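Local atomic coordinates of hypothetical protein EF3068 (PDB entry 2B6C), a protein that is of unknown function but probably takes part in the repair of alkylated DNA. Residues 26-31 with 65-70. Numbering follows the deposited sequence.
Sequences QFVFAG and QKTERE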
ATOM      1  N   GLN B  26      22.389  26.282   3.138  1.00 15.80           N
ATOM      2  CA  GLN B  26      21.195  27.112   3.215  1.00 15.45           C
ATOM      3  C   GLN B  26      20.089  26.494   4.075  1.00 14.50           C
ATOM      4  O   GLN B  26      19.056  27.092   4.230  1.00 14.24           O
ATOM      5  CB  GLN B  26      20.676  27.403   1.814  1.00 15.00           C
ATOM      6  CG  GLN B  26      20.275  26.165   1.053  1.00 16.17           C
ATOM      7  CD  GLN B  26      20.030  26.491  -0.399  1.00 19.54           C
ATOM      8  OE1 GLN B  26      19.260  27.412  -0.733  1.00 19.12           O
ATOM      9  NE2 GLN B  26      20.673  25.749  -1.270  1.00 16.50           N
ATOM     10  N   PHE B  27      20.330  25.298   4.610  1.00 13.45           N
ATOM     11  CA  PHE B  27      19.416  24.651   5.538  1.00 13.34           C
ATOM     12  C   PHE B  27      20.178  24.314   6.775  1.00 13.88           C
ATOM     13  O   PHE B  27      21.390  24.063   6.716  1.00 14.97           O
ATOM     14  CB  PHE B  27      18.833  23.352   4.961  1.00 12.51           C
ATOM     15  CG  PHE B  27      18.063  23.554   3.688  1.00 12.99           C
ATOM     16  CD1 PHE B  27      18.614  23.174   2.466  1.00 11.53           C
ATOM     17  CD2 PHE B  27      16.777  24.125   3.715  1.00 12.22           C
ATOM     18  CE1 PHE B  27      17.907  23.376   1.251  1.00 11.33           C
ATOM     19  CE2 PHE B  27      16.067  24.355   2.517  1.00 11.54           C
ATOM     20  CZ  PHE B  27      16.651  23.989   1.274  1.00 11.83           C
ATOM     21  N   VAL B  28      19.457  24.254   7.894  1.00 14.79           N
ATOM     22  CA  VAL B  28      19.984  23.686   9.132  1.00 14.31           C
ATOM     23  C   VAL B  28      19.695  22.160   9.096  1.00 14.74           C
ATOM     24  O   VAL B  28      18.566  21.740   8.777  1.00 14.70           O
ATOM     25  CB  VAL B  28      19.394  24.419  10.395  1.00 15.33           C
ATOM     26  CG1 VAL B  28      19.965  23.863  11.735  1.00 14.71           C
ATOM     27  CG2 VAL B  28      19.675  25.908  10.310  1.00 15.12           C
ATOM     28  N   PHE B  29      20.706  21.341   9.401  1.00 13.67           N
ATOM     29  CA  PHE B  29      20.521  19.896   9.500  1.00 14.20           C
ATOM     30  C   PHE B  29      20.662  19.398  10.929  1.00 14.54           C
ATOM     31  O   PHE B  29      21.410  19.995  11.738  1.00 13.99           O
ATOM     32  CB  PHE B  29      21.528  19.144   8.604  1.00 12.78           C
ATOM     33  CG  PHE B  29      21.088  19.045   7.164  1.00 14.41           C
ATOM     34  CD1 PHE B  29      21.298  20.108   6.289  1.00 14.34           C
ATOM     35  CD2 PHE B  29      20.430  17.903   6.700  1.00 14.70           C
ATOM     36  CE1 PHE B  29      20.849  20.025   4.917  1.00 14.35           C
ATOM     37  CE2 PHE B  29      19.994  17.801   5.362  1.00 11.80           C
ATOM     38  CZ  PHE B  29      20.229  18.858   4.474  1.00 12.18           C
ATOM     39  N   ALA B  30      19.985  18.295  11.234  1.00 14.03           N
ATOM     40  CA  ALA B  30      20.199  17.637  12.517  1.00 15.31           C
ATOM     41  C   ALA B  30      21.430  16.727  12.385  1.00 15.52           C
ATOM     42  O   ALA B  30      22.133  16.507  13.343  1.00 15.23           O
ATOM     43  CB  ALA B  30      18.966  16.839  12.947  1.00 15.03           C
ATOM     44  N   GLY B  31      21.670  16.211  11.182  1.00 16.13           N
ATOM     45  CA  GLY B  31      22.754  15.280  10.944  1.00 17.04           C
ATOM     46  C   GLY B  31      22.310  13.831  10.966  1.00 18.30           C
ATOM     47  O   GLY B  31      23.005  12.979  11.516  1.00 17.70           O
ATOM     48  N   GLN B  65       7.347  22.696   9.069  1.00 15.67           N
ATOM     49  CA  GLN B  65       7.750  23.985   9.602  1.00 15.86           C
ATOM     50  C   GLN B  65       8.833  23.891  10.707  1.00 15.65           C
ATOM     51  O   GLN B  65       9.333  24.913  11.158  1.00 16.24           O
ATOM     52  CB  GLN B  65       6.516  24.801  10.025  1.00 16.15           C
ATOM     53  CG  GLN B  65       5.404  24.959   8.916  1.00 17.74           C
ATOM     54  CD  GLN B  65       5.904  25.513   7.535  1.00 22.07           C
ATOM     55  OE1 GLN B  65       6.907  26.249   7.451  1.00 21.32           O
ATOM     56  NE2 GLN B  65       5.171  25.171   6.453  1.00 23.93           N
ATOM     57  N   LYS B  66       9.230  22.678  11.104  1.00 14.80           N
ATOM     58  CA  LYS B  66      10.354  22.512  12.022  1.00 15.33           C
ATOM     59  C   LYS B  66      11.654  22.963  11.333  1.00 15.03           C
ATOM     60  O   LYS B  66      11.740  22.964  10.111  1.00 13.37           O
ATOM     61  CB  LYS B  66      10.442  21.055  12.528  1.00 15.61           C
ATOM     62  CG  LYS B  66       9.346  20.699  13.543  1.00 14.54           C
ATOM     63  CD  LYS B  66       9.322  19.235  14.043  1.00 18.32           C
ATOM     64  CE  LYS B  66      10.441  18.930  15.067  1.00 23.60           C
ATOM     65  NZ  LYS B  66      10.432  19.737  16.379  1.00 26.14           N
ATOM     66  N   THR B  67      12.670  23.295  12.133  1.00 14.96           N
ATOM     67  CA  THR B  67      13.871  23.938  11.652  1.00 14.74           C
ATOM     68  C   THR B  67      14.750  23.072  10.791  1.00 15.05           C
ATOM     69  O   THR B  67      15.154  23.479   9.703  1.00 15.53           O
ATOM     70  CB  THR B  67      14.697  24.478  12.848  1.00 14.63           C
ATOM     71  OG1 THR B  67      13.965  25.550  13.425  1.00 14.46           O
ATOM     72  CG2 THR B  67      16.077  25.008  12.378  1.00 14.07           C
ATOM     73  N   GLU B  68      15.070  21.891  11.303  1.00 15.27           N
ATOM     74  CA  GLU B  68      16.017  21.026  10.643  0.60 15.12           C
ATOM     75  C   GLU B  68      15.418  20.402   9.396  1.00 15.03           C
ATOM     76  O   GLU B  68      14.224  20.023   9.370  1.00 15.48           O
ATOM     77  CB  GLU B  68      16.511  19.975  11.626  0.60 14.41           C
ATOM     78  CG  GLU B  68      17.126  20.584  12.851  0.60 14.64           C
ATOM     79  CD  GLU B  68      16.134  21.023  13.983  0.60 15.40           C
ATOM     80  OE1 GLU B  68      14.875  21.082  13.864  0.60 11.97           O
ATOM     81  OE2 GLU B  68      16.677  21.367  15.030  0.60 19.28           O
ATOM     82  N   ARG B  69      16.260  20.298   8.381  1.00 14.88           N
ATOM     83  CA  ARG B  69      15.880  19.830   7.050  1.00 14.47           C
ATOM     84  C   ARG B  69      15.255  18.409   7.080  1.00 14.08           C
ATOM     85  O   ARG B  69      14.322  18.134   6.372  1.00 14.50           O
ATOM     86  CB  ARG B  69      17.132  19.867   6.166  1.00 13.84           C
ATOM     87  CG  ARG B  69      16.895  19.700   4.675  1.00 14.14           C
ATOM     88  CD  ARG B  69      15.667  20.450   4.198  1.00 14.40           C
ATOM     89  NE  ARG B  69      15.638  20.603   2.736  1.00 12.82           N
ATOM     90  CZ  ARG B  69      14.710  21.286   2.070  1.00 11.61           C
ATOM     91  NH1 ARG B  69      13.723  21.872   2.741  1.00 11.18           N
ATOM     92  NH2 ARG B  69      14.772  21.380   0.733  1.00 11.33           N
ATOM     93  N   GLU B  70      15.777  17.525   7.921  1.00 14.31           N
ATOM     94  CA  GLU B  70      15.259  16.137   7.973  1.00 14.67           C
ATOM     95  C   GLU B  70      13.749  16.065   8.349  1.00 13.97           C
ATOM     96  O   GLU B  70      13.060  15.122   7.983  1.00 14.43           O
ATOM     97  CB  GLU B  70      16.132  15.286   8.896  1.00 14.04           C
ATOM     98  CG  GLU B  70      17.595  15.201   8.442  1.00 13.97           C
ATOM     99  CD  GLU B  70      18.502  16.174   9.174  1.00 12.12           C
ATOM    100  OE1 GLU B  70      18.077  17.300   9.515  1.00 13.18           O
ATOM    101  OE2 GLU B  70      19.667  15.819   9.417  1.00 14.30           O
TER
HETATM  102  O   HOH W   1      16.699  24.764   7.537  1.00 16.90           O
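Arg-69 meets two phenylalanines of the 26-31 loop in turn, Phe-29 with the base of its side chain and Phe-27 with the tip. Its CB sits over the centre of the Phe-29 ring, 3.6 Å from the centroid, a CH-pi contact. With CG anti to the backbone N (chi1 -168°), that carbon lies above the ring plane but outside the rim, 3.4 Å from Phe-29 CZ. The chain then bends at chi2, which carries CD across to the face of Phe-27, and NE follows above the centre of the same ring. Finally the guanidinium lies flat on Phe-27: the planes are 13° apart and Arg-69 CZ is 3.6 Å from the ring centroid, a stacked cation-pi pair. Beyond the ring, NH1 bonds Lys-101 O and NH2 forms a salt bridge with Asp-105, so both terminal nitrogens are held from outside the loop.

In this all-helical, AlkD-like fold the contact packs the loop that leads from helix 13-22 to helix 34-48 against the start of helix 69-81. Arg-69 N donates to Val-28 O over 2.7 Å, while a water accepts a hydrogen bond from Val-28 N and donates one to Thr-67 O.

Glu-70 secures the far end of the loop with its carboxylate. Ala-30 N donates almost straight (N-H...O 176°) into the syn lone pair of Glu-70 OE1, 2.8 Å away; Gly-31 N reaches OE2 at 2.7 Å by a more bent bond, and Ile-32 N also donates to OE2. Three successive backbone amides thus supply hydrogen bonds to one carboxylate, an arrangement expected to favour its ionised form. The same OE2 lies in plane at the edge of the Phe-29 ring, 3.5 Å from CD2.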